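Putative SAM-dependent O-methyltranferase (Podospora anserina, PDB 4YMH) probably catalyses the transfer of a methyl group from S-adenosylmethionine to a hydroxyl oxygen, as an O-methyltransferase of the cation-dependent family. Local coordinates at residues A[129-132]-A[133-136]; A[152-155]-A[156-160]; A[231-234]-A[235-239]. All coordinates share one frame; numbering follows the deposited sequence.

Contact 1 of 3, residues A[129-132]-A[133-136]; sequences NTLK and TLEG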
loop_
_atom_site.group_PDB
_atom_site.type_symbol
_atom_site.label_atom_id
_atom_site.label_comp_id
_atom_site.label_asym_id
_atom_site.label_seq_id
_atom_site.Cartn_x
_atom_site.Cartn_y
_atom_site.Cartn_z
ATOM N N ASN A 129 13.519 -21.909 13.568
ATOM C CA ASN A 129 13.672 -23.320 13.194
ATOM C C ASN A 129 12.496 -23.908 12.407
ATOM O O ASN A 129 12.707 -24.611 11.426
ATOM C CB ASN A 129 13.922 -24.195 14.422
ATOM C CG ASN A 129 14.922 -23.583 15.385
ATOM O OD1 ASN A 129 16.100 -23.437 15.058
ATOM N ND2 ASN A 129 14.481 -23.306 16.605
ATOM N N THR A 130 11.263 -23.615 12.807
ATOM C CA THR A 130 10.114 -24.243 12.132
ATOM C C THR A 130 9.957 -23.759 10.696
ATOM O O THR A 130 9.569 -24.536 9.833
ATOM C CB THR A 130 8.791 -24.010 12.890
ATOM O OG1 THR A 130 8.526 -22.611 12.973
ATOM C CG2 THR A 130 8.875 -24.594 14.306
ATOM N N LEU A 131 10.278 -22.492 10.432
ATOM C CA LEU A 131 10.187 -21.946 9.071
ATOM C C LEU A 131 11.007 -22.786 8.086
ATOM O O LEU A 131 10.579 -23.017 6.959
ATOM C CB LEU A 131 10.652 -20.483 9.030
ATOM C CG LEU A 131 10.747 -19.781 7.667
ATOM C CD1 LEU A 131 9.369 -19.633 7.028
ATOM C CD2 LEU A 131 11.416 -18.408 7.819
ATOM N N LYS A 132 12.165 -23.276 8.521
ATOM C CA LYS A 132 13.008 -24.111 7.660
ATOM C C LYS A 132 12.375 -25.466 7.338
ATOM O O LYS A 132 12.731 -26.100 6.343
ATOM C CB LYS A 132 14.381 -24.334 8.297
ATOM C CG LYS A 132 15.190 -23.064 8.439
ATOM C CD LYS A 132 16.530 -23.317 9.109
ATOM C CE LYS A 132 17.223 -21.991 9.378
ATOM N NZ LYS A 132 18.624 -22.164 9.832
ATOM N N THR A 133 11.439 -25.908 8.169
ATOM C CA THR A 133 10.808 -27.210 7.964
ATOM C C THR A 133 9.651 -27.151 6.974
ATOM O O THR A 133 9.159 -28.183 6.535
ATOM C CB THR A 133 10.258 -27.789 9.267
ATOM O OG1 THR A 133 9.151 -26.990 9.699
ATOM C CG2 THR A 133 11.326 -27.804 10.332
ATOM N N LEU A 134 9.197 -25.948 6.642
ATOM C CA LEU A 134 8.062 -25.821 5.735
ATOM C C LEU A 134 8.415 -26.285 4.322
ATOM O O LEU A 134 9.560 -26.162 3.890
ATOM C CB LEU A 134 7.564 -24.386 5.713
ATOM C CG LEU A 134 7.072 -23.846 7.056
ATOM C CD1 LEU A 134 6.435 -22.483 6.870
ATOM C CD2 LEU A 134 6.108 -24.839 7.728
ATOM N N GLU A 135 7.423 -26.819 3.614
ATOM C CA GLU A 135 7.607 -27.301 2.247
ATOM C C GLU A 135 6.746 -26.524 1.245
ATOM O O GLU A 135 5.770 -25.879 1.619
ATOM C CB GLU A 135 7.279 -28.796 2.168
ATOM C CG GLU A 135 8.056 -29.667 3.147
ATOM C CD GLU A 135 9.374 -30.167 2.578
ATOM O OE1 GLU A 135 9.617 -29.964 1.370
ATOM O OE2 GLU A 135 10.170 -30.761 3.339
ATOM N N GLY A 136 7.105 -26.592 -0.031
ATOM C CA GLY A 136 6.322 -25.943 -1.072
ATOM C C GLY A 136 6.522 -24.439 -1.101
ATOM O O GLY A 136 7.585 -23.939 -0.745
#

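Contact 2 of 3, residues A[152-155]-A[156-160]; sequences GYVK and TILDQ. With SAH (S-adenosyl-L-homocysteine), chain E.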
loop_
_atom_site.group_PDB
_atom_site.type_symbol
_atom_site.label_atom_id
_atom_site.label_comp_id
_atom_site.label_asym_id
_atom_site.label_seq_id
_atom_site.Cartn_x
_atom_site.Cartn_y
_atom_site.Cartn_z
ATOM N N GLY A 152 16.671 -12.831 9.094
ATOM C CA GLY A 152 16.858 -14.273 9.051
ATOM C C GLY A 152 15.686 -14.954 8.360
ATOM O O GLY A 152 15.870 -15.823 7.482
ATOM N N TYR A 153 14.478 -14.507 8.700
ATOM C CA TYR A 153 13.285 -15.112 8.118
ATOM C C TYR A 153 13.308 -14.937 6.599
ATOM O O TYR A 153 13.126 -15.909 5.839
ATOM C CB TYR A 153 12.016 -14.502 8.706
ATOM C CG TYR A 153 11.833 -14.783 10.177
ATOM C CD1 TYR A 153 12.183 -16.020 10.718
ATOM C CD2 TYR A 153 11.322 -13.816 11.034
ATOM C CE1 TYR A 153 12.017 -16.293 12.068
ATOM C CE2 TYR A 153 11.156 -14.079 12.398
ATOM C CZ TYR A 153 11.512 -15.317 12.905
ATOM O OH TYR A 153 11.352 -15.597 14.249
ATOM N N VAL A 154 13.595 -13.713 6.163
ATOM C CA VAL A 154 13.506 -13.432 4.731
ATOM C C VAL A 154 14.584 -14.252 4.042
ATOM O O VAL A 154 14.348 -14.841 2.976
ATOM C CB VAL A 154 13.654 -11.923 4.416
ATOM C CG1 VAL A 154 13.855 -11.704 2.917
ATOM C CG2 VAL A 154 12.425 -11.153 4.892
ATOM N N LYS A 155 15.740 -14.381 4.696
ATOM C CA LYS A 155 16.826 -15.132 4.080
ATOM C C LYS A 155 16.373 -16.579 3.841
ATOM O O LYS A 155 16.507 -17.113 2.728
ATOM C CB LYS A 155 18.084 -15.091 4.959
ATOM C CG LYS A 155 19.278 -15.801 4.373
ATOM C CD LYS A 155 20.423 -15.815 5.368
ATOM C CE LYS A 155 21.535 -16.745 4.925
ATOM N NZ LYS A 155 22.018 -16.320 3.592
ATOM N N THR A 156 15.775 -17.176 4.870
ATOM C CA THR A 156 15.338 -18.561 4.776
ATOM C C THR A 156 14.332 -18.649 3.646
ATOM O O THR A 156 14.439 -19.511 2.757
ATOM C CB THR A 156 14.722 -19.063 6.102
ATOM O OG1 THR A 156 15.757 -19.190 7.088
ATOM C CG2 THR A 156 14.053 -20.428 5.925
ATOM N N ILE A 157 13.423 -17.680 3.631
ATOM C CA ILE A 157 12.320 -17.704 2.678
ATOM C C ILE A 157 12.876 -17.671 1.268
ATOM O O ILE A 157 12.470 -18.452 0.407
ATOM C CB ILE A 157 11.356 -16.534 2.924
ATOM C CG1 ILE A 157 10.513 -16.828 4.165
ATOM C CG2 ILE A 157 10.472 -16.301 1.726
ATOM C CD1 ILE A 157 9.812 -15.624 4.736
ATOM N N LEU A 158 13.880 -16.836 1.041
ATOM C CA LEU A 158 14.384 -16.760 -0.315
ATOM C C LEU A 158 15.270 -17.960 -0.608
ATOM O O LEU A 158 15.211 -18.514 -1.709
ATOM C CB LEU A 158 15.139 -15.468 -0.543
ATOM C CG LEU A 158 14.247 -14.249 -0.331
ATOM C CD1 LEU A 158 15.119 -13.001 -0.326
ATOM C CD2 LEU A 158 13.176 -14.162 -1.418
ATOM N N ASP A 159 16.059 -18.386 0.380
ATOM C CA ASP A 159 17.048 -19.434 0.113
ATOM C C ASP A 159 16.354 -20.740 -0.244
ATOM O O ASP A 159 16.826 -21.488 -1.105
ATOM C CB ASP A 159 17.976 -19.658 1.310
ATOM C CG ASP A 159 19.009 -18.548 1.486
ATOM O OD1 ASP A 159 19.136 -17.667 0.603
ATOM O OD2 ASP A 159 19.720 -18.579 2.513
ATOM N N GLN A 160 15.229 -21.007 0.419
ATOM C CA GLN A 160 14.515 -22.274 0.237
ATOM C C GLN A 160 13.363 -22.184 -0.761
ATOM O O GLN A 160 12.635 -23.151 -0.956
ATOM C CB GLN A 160 13.981 -22.785 1.577
ATOM C CG GLN A 160 15.062 -22.926 2.619
ATOM C CD GLN A 160 14.613 -23.658 3.870
ATOM O OE1 GLN A 160 15.304 -23.677 4.894
ATOM N NE2 GLN A 160 13.435 -24.263 3.792
HETATM N N SAH E . 0.183 -10.919 13.711
HETATM C CA SAH E . -0.519 -10.558 14.910
HETATM C CB SAH E . 0.422 -9.966 15.956
HETATM C CG SAH E . 1.797 -10.609 16.103
HETATM S SD SAH E . 2.665 -9.920 17.463
HETATM C C SAH E . -1.608 -9.559 14.624
HETATM O O SAH E . -2.525 -9.430 15.400
HETATM O OXT SAH E . -1.541 -8.884 13.608
HETATM C "C5'" SAH E . 4.116 -10.880 17.325
HETATM C "C4'" SAH E . 3.959 -12.331 17.752
HETATM O "O4'" SAH E . 5.130 -13.050 17.415
HETATM C "C3'" SAH E . 3.800 -12.489 19.245
HETATM O "O3'" SAH E . 2.654 -13.246 19.553
HETATM C "C2'" SAH E . 5.044 -13.219 19.684
HETATM O "O2'" SAH E . 4.847 -14.042 20.790
HETATM C "C1'" SAH E . 5.475 -13.952 18.437
HETATM N N9 SAH E . 6.918 -14.228 18.383
HETATM C C8 SAH E . 7.907 -13.465 18.809
HETATM N N7 SAH E . 9.076 -14.039 18.585
HETATM C C5 SAH E . 8.843 -15.189 18.001
HETATM C C6 SAH E . 9.643 -16.295 17.480
HETATM N N6 SAH E . 10.952 -16.230 17.581
HETATM N N1 SAH E . 9.027 -17.330 16.916
HETATM C C2 SAH E . 7.703 -17.354 16.820
HETATM N N3 SAH E . 6.911 -16.393 17.259
HETATM C C4 SAH E . 7.418 -15.305 17.849
HETATM O O HOH W 1 18.122 -17.564 7.988
HETATM O O HOH W 2 21.335 -16.221 1.018
#

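Contact 3 of 3, residues A[231-234]-A[235-239]; sequences IRWK and DGAQR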
loop_
_atom_site.group_PDB
_atom_site.type_symbol
_atom_site.label_atom_id
_atom_site.label_comp_id
_atom_site.label_asym_id
_atom_site.label_seq_id
_atom_site.Cartn_x
_atom_site.Cartn_y
_atom_site.Cartn_z
ATOM N N ILE A 231 8.175 -7.119 -0.481
ATOM C CA ILE A 231 9.304 -7.789 -1.120
ATOM C C ILE A 231 8.784 -8.708 -2.216
ATOM O O ILE A 231 7.850 -9.477 -1.985
ATOM C CB ILE A 231 10.132 -8.609 -0.108
ATOM C CG1 ILE A 231 10.605 -7.727 1.058
ATOM C CG2 ILE A 231 11.312 -9.271 -0.807
ATOM C CD1 ILE A 231 11.293 -8.518 2.190
ATOM N N ARG A 232 9.377 -8.630 -3.406
ATOM C CA ARG A 232 9.022 -9.583 -4.464
ATOM C C ARG A 232 10.291 -10.098 -5.115
ATOM O O ARG A 232 11.342 -9.485 -4.986
ATOM C CB ARG A 232 8.107 -8.937 -5.522
ATOM C CG ARG A 232 8.771 -7.826 -6.324
ATOM C CD ARG A 232 7.853 -7.206 -7.398
ATOM N NE ARG A 232 7.581 -8.131 -8.503
ATOM C CZ ARG A 232 8.287 -8.194 -9.634
ATOM N NH1 ARG A 232 9.320 -7.376 -9.840
ATOM N NH2 ARG A 232 7.961 -9.078 -10.566
ATOM N N TRP A 233 10.212 -11.220 -5.814
ATOM C CA TRP A 233 11.327 -11.607 -6.669
ATOM C C TRP A 233 11.480 -10.569 -7.774
ATOM O O TRP A 233 10.474 -10.124 -8.345
ATOM C CB TRP A 233 11.100 -12.978 -7.312
ATOM C CG TRP A 233 10.972 -14.148 -6.382
ATOM C CD1 TRP A 233 9.827 -14.830 -6.079
ATOM C CD2 TRP A 233 12.029 -14.808 -5.674
ATOM N NE1 TRP A 233 10.105 -15.863 -5.220
ATOM C CE2 TRP A 233 11.447 -15.871 -4.951
ATOM C CE3 TRP A 233 13.411 -14.599 -5.575
ATOM C CZ2 TRP A 233 12.198 -16.727 -4.144
ATOM C CZ3 TRP A 233 14.159 -15.454 -4.763
ATOM C CH2 TRP A 233 13.549 -16.502 -4.065
ATOM N N LYS A 234 12.722 -10.197 -8.095
ATOM C CA LYS A 234 12.989 -9.480 -9.348
ATOM C C LYS A 234 12.465 -10.298 -10.515
ATOM O O LYS A 234 12.487 -11.528 -10.453
ATOM C CB LYS A 234 14.480 -9.229 -9.556
ATOM C CG LYS A 234 15.101 -8.198 -8.654
ATOM C CD LYS A 234 16.448 -7.755 -9.253
ATOM C CE LYS A 234 17.302 -7.005 -8.227
ATOM N NZ LYS A 234 16.583 -5.845 -7.639
ATOM N N ASP A 235 12.016 -9.630 -11.582
ATOM C CA ASP A 235 11.503 -10.350 -12.749
ATOM C C ASP A 235 12.448 -11.478 -13.165
ATOM O O ASP A 235 12.029 -12.621 -13.371
ATOM C CB ASP A 235 11.289 -9.399 -13.938
ATOM C CG ASP A 235 10.066 -8.503 -13.773
ATOM O OD1 ASP A 235 9.201 -8.811 -12.924
ATOM O OD2 ASP A 235 9.968 -7.493 -14.510
ATOM N N GLY A 236 13.733 -11.158 -13.264
ATOM C CA GLY A 236 14.715 -12.135 -13.715
ATOM C C GLY A 236 15.089 -13.211 -12.703
ATOM O O GLY A 236 15.668 -14.233 -13.076
ATOM N N ALA A 237 14.760 -12.986 -11.430
ATOM C CA ALA A 237 15.145 -13.896 -10.350
ATOM C C ALA A 237 14.092 -14.972 -10.092
ATOM O O ALA A 237 14.325 -15.915 -9.323
ATOM C CB ALA A 237 15.410 -13.108 -9.063
ATOM N N GLN A 238 12.922 -14.813 -10.709
ATOM C CA GLN A 238 11.868 -15.816 -10.598
ATOM C C GLN A 238 12.348 -17.129 -11.201
ATOM O O GLN A 238 13.034 -17.142 -12.227
ATOM C CB GLN A 238 10.585 -15.340 -11.287
ATOM C CG GLN A 238 9.997 -14.083 -10.662
ATOM C CD GLN A 238 8.809 -13.533 -11.438
ATOM O OE1 GLN A 238 8.458 -14.037 -12.506
ATOM N NE2 GLN A 238 8.197 -12.488 -10.908
ATOM N N ARG A 239 11.991 -18.233 -10.553
ATOM C CA ARG A 239 12.461 -19.544 -10.973
ATOM C C ARG A 239 11.277 -20.488 -11.170
ATOM O O ARG A 239 10.173 -20.211 -10.697
ATOM C CB ARG A 239 13.461 -20.101 -9.947
ATOM C CG ARG A 239 14.822 -19.361 -9.940
ATOM C CD ARG A 239 15.463 -19.457 -11.315
ATOM N NE ARG A 239 16.773 -18.826 -11.429
ATOM C CZ ARG A 239 16.966 -17.605 -11.913
ATOM N NH1 ARG A 239 15.922 -16.881 -12.303
ATOM N NH2 ARG A 239 18.195 -17.104 -11.998
HETATM O O HOH W 3 11.967 -6.844 -11.413
#

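Contact 1 of 3, residues A[129-132]-A[133-136]
T130 O is gripped twice by T133, once by the backbone N at 2.9 Å, the firm bond of the two, and once by the hydroxyl. The second bond, T133 OG1 to T130 O at 2.5 Å, is very short, and its exact length is doubtful. It depends on the first torsion of T133, which sets OG1 between the backbone N and the carbonyl carbon (chi1 68°) and turns it back over the preceding turn. The same rotation leaves the methyl CG2 of T133 3.6 Å from N129 O. One residue on, L134 N donates to L131 O at 3.3 Å, a long bond. The side chain of L134 folds back over that carbonyl, and CD1 of L134 meets CD1 of L131 at 4.1 Å, the two side chains crossing at about a right angle. In the second shell, L131 also packs on L97, L70 and helix 150-159, while L134 leans on L70 and L162. An alanine in place of L134 would lack the branch that packs on L131, L70 and L162, and a gap beside strand 68-72 would probably open. Both backbone bonds span three residues, the 3-10 pattern. This ending shows how the Rossmann-like methyltransferase fold turns the chain out of helix 127-133 toward strand 138-143 of the central sheet.

Contact 2 of 3, residues A[152-155]-A[156-160]
K155 swings CG away from its backbone N (chi1 -178°) and D159 keeps CG beside its own (chi1 -74°), which brings the two side chains together one turn apart on the surface of helix 150-159. The result is an i to i+4 salt bridge along an alpha-helix. K155 runs extended and bends at its last torsion, which brings NZ to OD2 of D159 at 3.4 Å, a weak bond. The aliphatic part touches the same oxygen, K155 CG lying 3.4 Å from D159 OD2. Water 2 bridges the pair, accepting from K155 NZ and donating to D159 OD1, an oxygen that also has a salt bridge to R216. Four backbone i+4 to i bonds, from T156 N to G152 O through D159 N to K155 O, run through the same turn. On another face of the helix, V154 and L158 lie side by side, with V154 CG1 3.7 Å from L158 CD1; V154 packs on I231 of strand 228-233 and on F207 and L211 of helix 194-212, L158 on W233. Y153 faces the cofactor pocket: its OH is hydrogen-bonded to N146 OD1, more weakly to E128 OE1, and lies 3.4 Å from N6 of S-adenosyl-L-homocysteine. Beside T156, water 1 donates to G152 O at 2.9 Å and is hydrogen-bonded to T156 OG1 at 3.0 Å.

Contact 3 of 3, residues A[231-234]-A[235-239]
R232 reaches across the end of its strand to D235. From CB, the first torsion places CG between the backbone N and the carbonyl carbon (chi1 66°); the chain runs straight on to CD and then bends, which presents the guanidinium to the carboxylate. R232 CZ lies 3.5 Å from D235 OD1. R232 NH1 reaches D235 OD1 only weakly, at 3.4 Å, and has a second partner in D218 of the neighbouring strand. R232 NH1 also donates to water 3 at 3.1 Å, and the water accepts from D235 N. At the tip, NH2 gives the main bond of the salt bridge, 2.7 Å to D235 OD1 and nearly straight at 165°, with OD1 at the edge of the guanidinium. The guanidinium and carboxylate planes stand 77° apart, and OD1 is the carboxylate oxygen that meets the guanidinium, strongly through NH2 and weakly through NH1. R62 of the second subunit packs on R232. Strand 228-233 lies antiparallel between strands 167-171 and 217-222, in the 3-2-1-4-5-7-6 order of the class I methyltransferase sheet, and a type I beta turn leads out of it: A237 N donates to K234 O at 2.9 Å, and K234 CB rests 4.0 Å from A237 CB. W233 CB meets Q238 CG at 3.7 Å, and the indole CE3 lies 4.3 Å from A237 CB, while its NE1 is hydrogen-bonded to L163 O. Beyond the turn, R239 folds back, and its NH1 donates to both G236 O and Q238 O.

The three contacts follow one another along the chain, and contact 2 touches both of the others. Its centre lies about 10 Å from that of contact 1, where L131 CD2 packs on Y153 O at 3.6 Å and K132 O probably takes a hydrogen bond from Q160 NE2 at 3.2 Å. Towards contact 3, about 14 Å away between centres, L158 O meets W233 CH2 at 3.5 Å. Contacts 1 and 3 do not touch, their nearest atoms being about 9 Å apart. Contact 2 holds a residue of the pocket, and the T130 side chain of contact 1 is about 7 Å from S-adenosyl-L-homocysteine; contact 3 lies away from the cofactor pocket.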